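PDB 3OD1: ATP phosphoribosyltransferase regulatory subunit from Bacillus halodurans, which is probably required for the first step of histidine biosynthesis, as the regulatory partner of the HisG ATP phosphoribosyltransferase subunit, and may mediate feedback control by histidine. Local coordinates for residues Val163-Val168 with Ala247-Leu252. Numbering follows the deposited sequence.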
ATOM      1  N   VAL B 163      -3.292  -6.384  26.902  1.00 37.57           N
ATOM      2  CA  VAL B 163      -4.453  -6.707  26.089  1.00 35.26           C
ATOM      3  C   VAL B 163      -5.604  -7.022  27.035  1.00 35.43           C
ATOM      4  O   VAL B 163      -5.523  -7.942  27.851  1.00 35.24           O
ATOM      5  CB  VAL B 163      -4.170  -7.903  25.184  1.00 37.22           C
ATOM      6  CG1 VAL B 163      -5.412  -8.265  24.349  1.00 38.30           C
ATOM      7  CG2 VAL B 163      -2.979  -7.582  24.294  1.00 35.90           C
ATOM      8  N   ALA B 164      -6.650  -6.218  26.958  1.00 32.95           N
ATOM      9  CA  ALA B 164      -7.801  -6.390  27.832  1.00 38.76           C
ATOM     10  C   ALA B 164      -8.836  -7.234  27.095  1.00 39.60           C
ATOM     11  O   ALA B 164      -9.105  -7.010  25.911  1.00 39.77           O
ATOM     12  CB  ALA B 164      -8.376  -5.040  28.207  1.00 39.96           C
ATOM     13  N   ILE B 165      -9.401  -8.213  27.793  1.00 34.86           N
ATOM     14  CA  ILE B 165     -10.301  -9.176  27.173  1.00 30.87           C
ATOM     15  C   ILE B 165     -11.673  -9.086  27.803  1.00 33.58           C
ATOM     16  O   ILE B 165     -11.792  -9.199  29.021  1.00 38.44           O
ATOM     17  CB  ILE B 165      -9.769 -10.608  27.371  1.00 39.31           C
ATOM     18  CG1 ILE B 165      -8.364 -10.719  26.778  1.00 39.39           C
ATOM     19  CG2 ILE B 165     -10.743 -11.635  26.777  1.00 42.50           C
ATOM     20  CD1 ILE B 165      -7.723 -12.061  26.967  1.00 43.53           C
ATOM     21  N   GLY B 166     -12.698  -8.881  26.973  1.00 31.75           N
ATOM     22  CA  GLY B 166     -14.083  -8.916  27.418  1.00 35.12           C
ATOM     23  C   GLY B 166     -14.887 -10.018  26.739  1.00 41.96           C
ATOM     24  O   GLY B 166     -14.345 -10.834  25.987  1.00 39.13           O
ATOM     25  N   HIS B 167     -16.188 -10.058  26.987  1.00 35.14           N
ATOM     26  CA  HIS B 167     -16.998 -11.060  26.317  1.00 37.97           C
ATOM     27  C   HIS B 167     -18.427 -10.574  26.078  1.00 34.95           C
ATOM     28  O   HIS B 167     -19.162 -10.298  27.020  1.00 42.62           O
ATOM     29  CB  HIS B 167     -16.995 -12.368  27.116  1.00 38.42           C
ATOM     30  CG  HIS B 167     -17.457 -13.550  26.325  1.00 45.88           C
ATOM     31  ND1 HIS B 167     -18.639 -13.551  25.618  1.00 42.88           N
ATOM     32  CD2 HIS B 167     -16.898 -14.767  26.127  1.00 47.08           C
ATOM     33  CE1 HIS B 167     -18.790 -14.718  25.017  1.00 46.55           C
ATOM     34  NE2 HIS B 167     -17.743 -15.471  25.304  1.00 47.09           N
ATOM     35  N   VAL B 168     -18.808 -10.473  24.809  1.00 39.85           N
ATOM     36  CA  VAL B 168     -20.153 -10.045  24.441  1.00 41.49           C
ATOM     37  C   VAL B 168     -21.224 -10.930  25.080  1.00 44.28           C
ATOM     38  O   VAL B 168     -22.290 -10.444  25.462  1.00 39.97           O
ATOM     39  CB  VAL B 168     -20.346 -10.052  22.910  1.00 42.95           C
ATOM     40  CG1 VAL B 168     -21.829  -9.946  22.545  1.00 48.14           C
ATOM     41  CG2 VAL B 168     -19.563  -8.928  22.284  1.00 37.34           C
ATOM     42  N   ALA B 247     -16.945 -19.728  30.812  1.00 51.03           N
ATOM     43  CA  ALA B 247     -16.133 -20.913  30.546  1.00 48.98           C
ATOM     44  C   ALA B 247     -15.180 -20.688  29.385  1.00 50.89           C
ATOM     45  O   ALA B 247     -14.058 -21.203  29.378  1.00 55.91           O
ATOM     46  CB  ALA B 247     -17.021 -22.127  30.270  1.00 51.71           C
ATOM     47  N   GLU B 248     -15.635 -19.925  28.396  1.00 49.33           N
ATOM     48  CA  GLU B 248     -14.798 -19.602  27.251  1.00 50.02           C
ATOM     49  C   GLU B 248     -13.651 -18.690  27.666  1.00 52.87           C
ATOM     50  O   GLU B 248     -12.521 -18.845  27.199  1.00 53.82           O
ATOM     51  CB  GLU B 248     -15.634 -18.986  26.137  1.00 50.50           C
ATOM     52  CG  GLU B 248     -16.572 -20.001  25.516  1.00 53.57           C
ATOM     53  CD  GLU B 248     -17.529 -19.391  24.526  1.00 59.22           C
ATOM     54  OE1 GLU B 248     -17.617 -18.146  24.468  1.00 67.19           O
ATOM     55  OE2 GLU B 248     -18.197 -20.158  23.806  1.00 58.74           O
HETATM   56  N   MSE B 249     -13.937 -17.759  28.570  1.00 45.39           N
HETATM   57  CA  MSE B 249     -12.884 -16.902  29.083  1.00 47.12           C
HETATM   58  C   MSE B 249     -11.855 -17.673  29.898  1.00 49.64           C
HETATM   59  O   MSE B 249     -10.660 -17.409  29.792  1.00 51.08           O
HETATM   60  CB  MSE B 249     -13.448 -15.698  29.839  1.00 47.64           C
HETATM   61  CG  MSE B 249     -13.494 -14.445  28.946  1.00 62.42           C
HETATM   62 SE   MSE B 249     -14.382 -12.932  29.778  0.68 89.43          SE
HETATM   63  CE  MSE B 249     -15.990 -13.846  30.402  1.00 82.50           C
ATOM     64  N   THR B 250     -12.302 -18.639  30.688  1.00 48.84           N
ATOM     65  CA  THR B 250     -11.365 -19.411  31.497  1.00 52.75           C
ATOM     66  C   THR B 250     -10.492 -20.316  30.631  1.00 45.92           C
ATOM     67  O   THR B 250      -9.282 -20.397  30.832  1.00 45.03           O
ATOM     68  CB  THR B 250     -12.075 -20.244  32.593  1.00 54.26           C
ATOM     69  OG1 THR B 250     -12.763 -21.350  31.996  1.00 62.85           O
ATOM     70  CG2 THR B 250     -13.064 -19.374  33.344  1.00 51.53           C
ATOM     71  N   LYS B 251     -11.098 -21.010  29.678  1.00 44.72           N
ATOM     72  CA  LYS B 251     -10.291 -21.804  28.766  1.00 50.46           C
ATOM     73  C   LYS B 251      -9.367 -20.931  27.909  1.00 47.72           C
ATOM     74  O   LYS B 251      -8.237 -21.324  27.608  1.00 45.49           O
ATOM     75  CB  LYS B 251     -11.137 -22.709  27.879  1.00 47.81           C
ATOM     76  CG  LYS B 251     -10.262 -23.585  26.999  1.00 53.18           C
ATOM     77  CD  LYS B 251     -10.973 -24.833  26.515  1.00 67.58           C
ATOM     78  CE  LYS B 251      -9.988 -25.759  25.807  1.00 72.21           C
ATOM     79  NZ  LYS B 251     -10.676 -26.881  25.109  1.00 80.14           N
ATOM     80  N   LEU B 252      -9.846 -19.750  27.520  1.00 42.71           N
ATOM     81  CA  LEU B 252      -9.024 -18.802  26.763  1.00 38.04           C
ATOM     82  C   LEU B 252      -7.770 -18.435  27.550  1.00 42.02           C
ATOM     83  O   LEU B 252      -6.663 -18.428  27.005  1.00 40.60           O
ATOM     84  CB  LEU B 252      -9.816 -17.534  26.434  1.00 36.23           C
ATOM     85  CG  LEU B 252      -9.024 -16.424  25.752  1.00 44.85           C
ATOM     86  CD1 LEU B 252      -8.329 -16.971  24.508  1.00 42.57           C
ATOM     87  CD2 LEU B 252      -9.936 -15.237  25.422  1.00 39.93           C
TER
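The imidazole of His167 holds two partners at once: NE2 donates to Glu248 on a helix packed against the sheet, while ND1 accepts from the backbone N of Gly169, making His167 the N-cap of helix 168-179. The setting is the mixed sheet of the class II synthetase-like fold, where strand 162-167 lies against helix 240-258, their local axes 9.6 Å apart and roughly antiparallel, at 153°. Histidine suits this junction because its two ring nitrogens can donate and accept on different sides. The bond from His167 NE2 to Glu248 OE1 is 2.8 Å long and almost straight (170°), with ring and carboxylate nearly coplanar; a glutamate with its chain extended beyond CG is long enough to reach it. A leucine in place of His167 would probably leave the Glu248 carboxylate without this donor and the first turn of helix 168-179 without its side-chain cap. Deeper in, Ile165 and Leu252, branched aliphatics suited to buried positions, pack methyls between strand and helix, tip to tip, CG2 to CD2 at 3.9 Å. The long unbranched chain of Met249, present as selenomethionine, bends at chi3 (-48°), its SE 4.2 Å from Gly166 C and its CE 3.7 Å from His167 CB.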